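Local coordinates for magnesium and cobalt efflux protein (Bordetella parapertussis, PDB 3JTF) that probably takes part in magnesium and cobalt transport, the piece described here being its CBS domain pair, which binds AMP, at residues 67-71 against 72-76; 83-86 against 87-91; 118-121 against 122-126. All coordinates share one frame; numbering follows the deposited sequence.

Contact 1 (67-71 against 72-76)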
loop_
_atom_site.group_PDB
_atom_site.type_symbol
_atom_site.label_atom_id
_atom_site.label_comp_id
_atom_site.label_asym_id
_atom_site.label_seq_id
_atom_site.Cartn_x
_atom_site.Cartn_y
_atom_site.Cartn_z
ATOM N N PRO B 67 -15.647 2.098 -20.643
ATOM C CA PRO B 67 -15.634 1.230 -21.842
ATOM C C PRO B 67 -14.306 1.175 -22.614
ATOM O O PRO B 67 -13.919 0.087 -23.128
ATOM C CB PRO B 67 -16.722 1.838 -22.744
ATOM C CG PRO B 67 -17.566 2.658 -21.861
ATOM C CD PRO B 67 -16.695 3.124 -20.709
ATOM N N ALA B 68 -13.637 2.315 -22.737
ATOM C CA ALA B 68 -12.401 2.355 -23.516
ATOM C C ALA B 68 -11.285 2.909 -22.654
ATOM O O ALA B 68 -10.821 4.023 -22.869
ATOM C CB ALA B 68 -12.577 3.203 -24.782
ATOM N N LEU B 69 -10.864 2.147 -21.664
ATOM C CA LEU B 69 -9.855 2.653 -20.744
ATOM C C LEU B 69 -8.493 2.725 -21.431
ATOM O O LEU B 69 -7.995 1.756 -21.969
ATOM C CB LEU B 69 -9.757 1.755 -19.526
ATOM C CG LEU B 69 -8.746 2.201 -18.468
ATOM C CD1 LEU B 69 -8.895 3.690 -18.146
ATOM C CD2 LEU B 69 -8.910 1.358 -17.229
ATOM N N ASP B 70 -7.890 3.887 -21.396
ATOM C CA ASP B 70 -6.522 3.990 -21.846
ATOM C C ASP B 70 -5.577 3.914 -20.623
ATOM O O ASP B 70 -5.594 4.781 -19.765
ATOM C CB ASP B 70 -6.366 5.276 -22.633
ATOM C CG ASP B 70 -4.929 5.622 -22.869
ATOM O OD1 ASP B 70 -4.128 4.743 -23.336
ATOM O OD2 ASP B 70 -4.620 6.794 -22.566
ATOM N N ILE B 71 -4.809 2.837 -20.534
ATOM C CA ILE B 71 -3.971 2.549 -19.366
ATOM C C ILE B 71 -2.967 3.698 -19.179
ATOM O O ILE B 71 -2.607 4.088 -18.066
ATOM C CB ILE B 71 -3.152 1.264 -19.574
ATOM C CG1 ILE B 71 -3.993 0.053 -20.035
ATOM C CG2 ILE B 71 -2.368 0.889 -18.324
ATOM C CD1 ILE B 71 -5.429 -0.074 -19.527
ATOM N N ARG B 72 -2.524 4.248 -20.302
ATOM C CA ARG B 72 -1.639 5.388 -20.274
ATOM C C ARG B 72 -2.229 6.557 -19.452
ATOM O O ARG B 72 -1.517 7.245 -18.733
ATOM C CB ARG B 72 -1.268 5.761 -21.714
ATOM C CG ARG B 72 -0.120 6.646 -21.844
ATOM C CD ARG B 72 0.091 7.016 -23.314
ATOM N NE ARG B 72 0.667 5.956 -24.114
ATOM C CZ ARG B 72 1.972 5.750 -24.284
ATOM N NH1 ARG B 72 2.883 6.500 -23.652
ATOM N NH2 ARG B 72 2.365 4.778 -25.084
ATOM N N SER B 73 -3.542 6.722 -19.459
ATOM C CA SER B 73 -4.142 7.822 -18.681
ATOM C C SER B 73 -4.160 7.547 -17.174
ATOM O O SER B 73 -4.314 8.481 -16.377
ATOM C CB SER B 73 -5.540 8.173 -19.191
ATOM O OG SER B 73 -6.384 7.057 -19.121
ATOM N N LEU B 74 -3.934 6.301 -16.772
ATOM C CA LEU B 74 -3.841 5.975 -15.340
ATOM C C LEU B 74 -2.465 6.256 -14.744
ATOM O O LEU B 74 -2.300 6.228 -13.537
ATOM C CB LEU B 74 -4.188 4.499 -15.125
ATOM C CG LEU B 74 -5.583 4.014 -15.571
ATOM C CD1 LEU B 74 -5.745 2.510 -15.300
ATOM C CD2 LEU B 74 -6.648 4.750 -14.842
ATOM N N VAL B 75 -1.453 6.455 -15.597
ATOM C CA VAL B 75 -0.066 6.578 -15.159
ATOM C C VAL B 75 0.133 8.011 -14.636
ATOM O O VAL B 75 -0.071 8.959 -15.363
ATOM C CB VAL B 75 0.909 6.231 -16.294
ATOM C CG1 VAL B 75 2.371 6.377 -15.826
ATOM C CG2 VAL B 75 0.650 4.788 -16.796
ATOM N N ARG B 76 0.477 8.162 -13.368
ATOM C CA ARG B 76 0.585 9.493 -12.800
ATOM C C ARG B 76 2.052 9.932 -12.837
ATOM O O ARG B 76 2.952 9.093 -12.810
ATOM C CB ARG B 76 0.034 9.500 -11.387
ATOM C CG ARG B 76 -1.441 9.076 -11.313
ATOM C CD ARG B 76 -2.442 10.255 -11.376
ATOM N NE ARG B 76 -2.295 11.053 -12.580
ATOM C CZ ARG B 76 -2.900 10.812 -13.742
ATOM N NH1 ARG B 76 -2.668 11.622 -14.759
ATOM N NH2 ARG B 76 -3.721 9.776 -13.900
#
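Leu69 and Leu74 meet with their branched ends at about a right angle, CD2 of Leu69 lying 3.9 Å from CD1 of Leu74, beneath a capped helical turn of the CBS domain pair. Leu69 carries CG anti to its amide nitrogen (chi1 -179°), which brings both its methyls against those of Leu74. The two leucines also share a neighbour, since Arg62 is touched by both, while Leu60 of a loop and Leu55 of strand 51-56 complete the surroundings of Leu74.

On the polar side Asp70 is the N-cap residue of the short helix 71-74. Its carboxylate reaches forward to the first turn and OD1 accepts a weak, bent capping bond from Arg72 N at 3.5 Å; the same oxygen lies 3.4 Å from Arg72 CB. The arginine itself turns elsewhere: its chain bends at chi3 and its guanidinium forms a salt bridge with Glu45, leaving its plane 25° from that of the Asp70 carboxylate without contact between the charges.

The Asp70 carbonyl oxygen accepts a sound bond from the backbone N of Ser73 at 2.8 Å, the donor sitting above the carbonyl plane. Ser73 places OG between its own backbone N and carbonyl carbon (chi1 59°), and this turns the hydroxyl back to the cap, where its approach to Asp70 O is very short and its exact length doubtful. One step on, Leu74 N bonds to Ile71 O at 2.9 Å, and CG2 of Val75 rests 3.6 Å from that same Ile71 O.

Contact 2 (83-86 against 87-91)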
loop_
_atom_site.group_PDB
_atom_site.type_symbol
_atom_site.label_atom_id
_atom_site.label_comp_id
_atom_site.label_asym_id
_atom_site.label_seq_id
_atom_site.Cartn_x
_atom_site.Cartn_y
_atom_site.Cartn_z
ATOM N N GLU B 83 19.425 11.453 -4.615
ATOM C CA GLU B 83 20.047 10.533 -3.678
ATOM C C GLU B 83 20.449 11.191 -2.389
ATOM O O GLU B 83 20.485 10.539 -1.361
ATOM C CB GLU B 83 21.331 9.933 -4.287
ATOM C CG GLU B 83 21.108 8.690 -5.006
ATOM C CD GLU B 83 22.378 8.087 -5.581
ATOM O OE1 GLU B 83 23.485 8.358 -5.091
ATOM O OE2 GLU B 83 22.261 7.322 -6.534
ATOM N N VAL B 84 20.844 12.455 -2.468
ATOM C CA VAL B 84 21.356 13.150 -1.312
ATOM C C VAL B 84 20.252 13.660 -0.365
ATOM O O VAL B 84 20.551 14.193 0.685
ATOM C CB VAL B 84 22.296 14.329 -1.699
ATOM C CG1 VAL B 84 23.585 13.786 -2.381
ATOM C CG2 VAL B 84 21.559 15.413 -2.565
ATOM N N LYS B 85 18.980 13.465 -0.705
ATOM C CA LYS B 85 17.914 14.033 0.119
ATOM C C LYS B 85 17.956 13.365 1.493
ATOM O O LYS B 85 18.145 12.152 1.607
ATOM C CB LYS B 85 16.559 13.864 -0.574
ATOM C CG LYS B 85 15.417 14.597 0.136
ATOM C CD LYS B 85 14.404 15.145 -0.810
ATOM C CE LYS B 85 13.526 16.203 -0.140
ATOM N NZ LYS B 85 12.711 16.964 -1.123
ATOM N N ARG B 86 17.862 14.174 2.539
ATOM C CA ARG B 86 17.892 13.659 3.895
ATOM C C ARG B 86 16.536 13.066 4.282
ATOM O O ARG B 86 15.490 13.511 3.807
ATOM C CB ARG B 86 18.344 14.745 4.873
ATOM C CG ARG B 86 19.814 15.225 4.568
ATOM C CD ARG B 86 20.471 15.986 5.734
ATOM N NE ARG B 86 19.508 16.684 6.590
ATOM C CZ ARG B 86 18.745 17.726 6.221
ATOM N NH1 ARG B 86 18.811 18.232 4.985
ATOM N NH2 ARG B 86 17.893 18.260 7.097
ATOM N N LEU B 87 16.588 12.061 5.139
ATOM C CA LEU B 87 15.401 11.292 5.523
ATOM C C LEU B 87 14.378 12.105 6.303
ATOM O O LEU B 87 13.195 11.944 6.073
ATOM C CB LEU B 87 15.772 10.055 6.339
ATOM C CG LEU B 87 16.703 9.090 5.602
ATOM C CD1 LEU B 87 16.740 7.752 6.337
ATOM C CD2 LEU B 87 16.330 8.902 4.136
ATOM N N ASN B 88 14.824 12.967 7.210
ATOM C CA ASN B 88 13.866 13.692 8.050
ATOM C C ASN B 88 13.014 14.631 7.160
ATOM O O ASN B 88 11.800 14.756 7.372
ATOM C CB ASN B 88 14.532 14.456 9.215
ATOM C CG ASN B 88 15.268 13.526 10.227
ATOM O OD1 ASN B 88 14.943 12.329 10.384
ATOM N ND2 ASN B 88 16.266 14.092 10.920
ATOM N N VAL B 89 13.635 15.244 6.162
ATOM C CA VAL B 89 12.924 16.167 5.257
ATOM C C VAL B 89 11.991 15.375 4.348
ATOM O O VAL B 89 10.839 15.738 4.196
ATOM C CB VAL B 89 13.882 16.992 4.419
ATOM C CG1 VAL B 89 13.115 17.875 3.418
ATOM C CG2 VAL B 89 14.778 17.877 5.355
ATOM N N LEU B 90 12.470 14.254 3.838
ATOM C CA LEU B 90 11.679 13.409 2.932
ATOM C C LEU B 90 10.439 12.839 3.629
ATOM O O LEU B 90 9.363 12.684 3.015
ATOM C CB LEU B 90 12.544 12.269 2.370
ATOM C CG LEU B 90 11.862 11.299 1.410
ATOM C CD1 LEU B 90 11.170 12.095 0.200
ATOM C CD2 LEU B 90 12.847 10.232 0.895
ATOM N N LEU B 91 10.606 12.475 4.902
ATOM C CA LEU B 91 9.473 12.021 5.696
ATOM C C LEU B 91 8.337 13.077 5.732
ATOM O O LEU B 91 7.186 12.744 5.536
ATOM C CB LEU B 91 9.897 11.685 7.114
ATOM C CG LEU B 91 8.730 11.154 7.960
ATOM C CD1 LEU B 91 7.945 10.024 7.279
ATOM C CD2 LEU B 91 9.282 10.700 9.355
#
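Arg86 O receives the N-H of Leu90 at 3.1 Å, a fairly straight bond (158° at the hydrogen); it is the first i to i+4 bond of helix 87-96, with Arg86 as the N-cap residue. The methylene of Leu90 crowds in beside it, CB standing 3.5 Å from Arg86 O.

Val89 carries the side-chain part of the contact with both of its methyls. CG2 lies 3.6 Å from NH2 of Arg86, the guanidinium slanting across the methyl at an oblique angle. The arginine gets there through a bend at chi3 (-28°) that brings the end of its chain back over the helix start. On the other branch, Val89 CG1 touches CE of Lys85 at 4.0 Å, the two side chains crossing nearly perpendicularly. The lysine chain passes across Val89, with Lys85 CG 4.3 Å from CB of Leu90, while its ammonium end goes on to a salt bridge with Glu93 one helical turn beyond Val89. Val89 is therefore flanked by the alkyl part of one basic residue and the charged end of another, on an exposed face of the helix.

Leu87 and Leu90 belong to the inner face, where they meet Ile10 and Val7 of helix 7-10 respectively. Glu4 accepts from the amides of Leu87 and Asn88, so a carboxylate from the chain's beginning meets the N-H groups of the first turn. This is a strand-to-helix connection of a CBS motif, where strand 80-82 hands over to helix 87-96.

Contact 3 (118-121 against 122-126). With AMP (adenosine monophosphate), chain F; SO4 (sulfate ion), chain H.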
loop_
_atom_site.group_PDB
_atom_site.type_symbol
_atom_site.label_atom_id
_atom_site.label_comp_id
_atom_site.label_asym_id
_atom_site.label_seq_id
_atom_site.Cartn_x
_atom_site.Cartn_y
_atom_site.Cartn_z
ATOM N N GLU B 118 7.481 4.053 3.854
ATOM C CA GLU B 118 7.768 2.943 4.759
ATOM C C GLU B 118 9.250 2.735 4.969
ATOM O O GLU B 118 9.675 2.578 6.121
ATOM C CB GLU B 118 7.117 1.645 4.253
ATOM C CG GLU B 118 7.245 0.413 5.182
ATOM C CD GLU B 118 6.766 -0.907 4.459
ATOM O OE1 GLU B 118 5.573 -0.954 4.066
ATOM O OE2 GLU B 118 7.566 -1.868 4.253
ATOM N N ASP B 119 10.034 2.754 3.882
ATOM C CA ASP B 119 11.498 2.638 3.975
ATOM C C ASP B 119 12.082 3.755 4.857
ATOM O O ASP B 119 12.983 3.534 5.634
ATOM C CB ASP B 119 12.189 2.725 2.605
ATOM C CG ASP B 119 11.777 1.609 1.641
ATOM O OD1 ASP B 119 11.648 0.453 2.084
ATOM O OD2 ASP B 119 11.558 1.933 0.442
ATOM N N VAL B 120 11.598 4.977 4.676
ATOM C CA VAL B 120 12.094 6.103 5.459
ATOM C C VAL B 120 11.785 5.877 6.958
ATOM O O VAL B 120 12.657 6.034 7.800
ATOM C CB VAL B 120 11.458 7.420 4.947
ATOM C CG1 VAL B 120 11.870 8.613 5.815
ATOM C CG2 VAL B 120 11.817 7.659 3.444
ATOM N N LEU B 121 10.545 5.500 7.266
ATOM C CA LEU B 121 10.089 5.329 8.648
ATOM C C LEU B 121 10.886 4.228 9.323
ATOM O O LEU B 121 11.357 4.398 10.427
ATOM C CB LEU B 121 8.608 4.984 8.691
ATOM C CG LEU B 121 7.645 6.140 8.474
ATOM C CD1 LEU B 121 6.221 5.565 8.232
ATOM C CD2 LEU B 121 7.706 7.056 9.664
ATOM N N GLU B 122 11.080 3.123 8.615
ATOM C CA GLU B 122 11.842 2.007 9.159
ATOM C C GLU B 122 13.279 2.382 9.504
ATOM O O GLU B 122 13.765 2.026 10.554
ATOM C CB GLU B 122 11.841 0.857 8.170
ATOM C CG GLU B 122 10.494 0.191 8.102
ATOM C CD GLU B 122 10.527 -1.124 7.388
ATOM O OE1 GLU B 122 11.203 -1.195 6.336
ATOM O OE2 GLU B 122 9.873 -2.081 7.888
ATOM N N GLN B 123 13.948 3.118 8.620
ATOM C CA GLN B 123 15.322 3.483 8.883
ATOM C C GLN B 123 15.415 4.451 10.035
ATOM O O GLN B 123 16.287 4.273 10.893
ATOM C CB GLN B 123 15.967 4.106 7.668
ATOM C CG GLN B 123 17.365 4.584 7.909
ATOM C CD GLN B 123 18.308 3.435 8.173
ATOM O OE1 GLN B 123 18.240 2.411 7.512
ATOM N NE2 GLN B 123 19.164 3.592 9.153
ATOM N N ILE B 124 14.542 5.472 10.047
ATOM C CA ILE B 124 14.503 6.442 11.136
ATOM C C ILE B 124 14.284 5.728 12.482
ATOM O O ILE B 124 15.012 5.991 13.422
ATOM C CB ILE B 124 13.455 7.582 10.934
ATOM C CG1 ILE B 124 13.817 8.451 9.720
ATOM C CG2 ILE B 124 13.326 8.456 12.230
ATOM C CD1 ILE B 124 12.783 9.541 9.354
ATOM N N VAL B 125 13.298 4.832 12.575
ATOM C CA VAL B 125 13.093 4.067 13.815
ATOM C C VAL B 125 14.264 3.129 14.126
ATOM O O VAL B 125 14.665 3.025 15.267
ATOM C CB VAL B 125 11.813 3.225 13.764
ATOM C CG1 VAL B 125 11.778 2.223 14.894
ATOM C CG2 VAL B 125 10.604 4.149 13.805
ATOM N N GLY B 126 14.796 2.445 13.118
ATOM C CA GLY B 126 16.038 1.666 13.275
ATOM C C GLY B 126 17.243 2.428 13.840
ATOM O O GLY B 126 18.125 1.822 14.470
HETATM P P AMP F . 4.647 -2.106 -0.968
HETATM O O1P AMP F . 4.122 -1.125 -1.960
HETATM O O2P AMP F . 3.857 -2.226 0.294
HETATM O O3P AMP F . 4.955 -3.430 -1.583
HETATM O "O5'" AMP F . 6.090 -1.625 -0.493
HETATM C "C5'" AMP F . 6.848 -2.486 0.369
HETATM C "C4'" AMP F . 8.295 -2.245 0.071
HETATM O "O4'" AMP F . 8.739 -2.793 -1.188
HETATM C "C3'" AMP F . 8.530 -0.737 -0.063
HETATM O "O3'" AMP F . 8.592 -0.097 1.216
HETATM C "C2'" AMP F . 9.821 -0.762 -0.798
HETATM O "O2'" AMP F . 10.760 -1.316 0.201
HETATM C "C1'" AMP F . 9.500 -1.796 -1.888
HETATM N N9 AMP F . 8.732 -1.464 -3.141
HETATM C C8 AMP F . 7.521 -0.860 -3.330
HETATM N N7 AMP F . 7.187 -0.822 -4.654
HETATM C C5 AMP F . 8.184 -1.445 -5.325
HETATM C C6 AMP F . 8.472 -1.794 -6.725
HETATM N N6 AMP F . 7.630 -1.431 -7.698
HETATM N N1 AMP F . 9.636 -2.420 -7.005
HETATM C C2 AMP F . 10.490 -2.799 -6.052
HETATM N N3 AMP F . 10.278 -2.557 -4.747
HETATM C C4 AMP F . 9.169 -1.871 -4.341
HETATM S S SO4 H . 4.671 3.537 1.804
HETATM O O1 SO4 H . 3.238 3.395 2.016
HETATM O O2 SO4 H . 5.313 4.111 2.926
HETATM O O3 SO4 H . 5.219 2.201 1.489
HETATM O O4 SO4 H . 4.886 4.341 0.626
#
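Val120 and Ile124 lie side by side and point the same way, CG1 of Val120 3.8 Å from CD1 of Ile124, and this pair is the close-packed side of helix 117-126. Ile124 has CG1 anti to its carbonyl carbon (chi1 -65°), a torsion that sends the branch back toward Val120, where it also rests on the carbonyl, with Ile124 CG1 3.3 Å from Val120 O. That oxygen takes the Ile124 N-H at 3.0 Å in a bond that is almost linear (172°). Val125 N repeats the pattern to Leu121 O at 2.9 Å.

The acidic side is looser. The carboxylates of Glu118 and Glu122 are one turn apart, and Glu118 OE2 comes within 4.2 Å of Glu122 OE1, a like-charge approach that would tend to push the two ends apart. The side chains come equally close between Glu118 CG and Glu122 CD, and Glu122 CG lies against Glu118 O.

Near the N-terminal end of the helix Asp119 faces the nucleotide. Its OD1 accepts from both ribose hydroxyls of AMP, O2' at 2.7 Å and O3' at 3.2 Å, a fork that fixes the sugar, while OD2 accepts from the Thr116 amide and holds the carboxylate's rotation. Glu118 OE2 stands 3.7 Å from AMP O3'. A sulfate, probably from the crystallisation liquor, lies by the amide of Glu118 and is also held by Arg40.

Val120 and Ile124 pack against Leu90 and Leu91 of helix 87-96, and Ile10 of helix 7-10 touches Asp119, Val120 and Gln123. Met117 of the second subunit packs on Glu118 and Glu122, while its Leu121 and Val125 meet Val125 and Ile124 here; helix 117-126 thus takes part in the interface with the second subunit, and it follows strand 111-116 directly in the chain.

Overall arrangement
Contacts 2 and 3 belong together: their centres are 11 Å apart, and they interlock where Leu87 CD1 meets Gln123 CG at 3.6 Å and Leu91 CD2 meets Ile124 CD1 at 3.7 Å, packing helix 87-96 on helix 117-126. Contact 1 lies on the opposite side of the chain's centre, about 32 and 33 Å from the centres of contacts 2 and 3. AMP sits between these parts. Contact 3 binds it directly; the side chain of Leu90 in contact 2 is about 11 Å from the bound AMP. The side chain of Val75 in contact 1 is about 12 Å from the bound AMP. Contact 2 thus stands behind the nucleotide-binding helix, whereas contact 1 lies across the pocket.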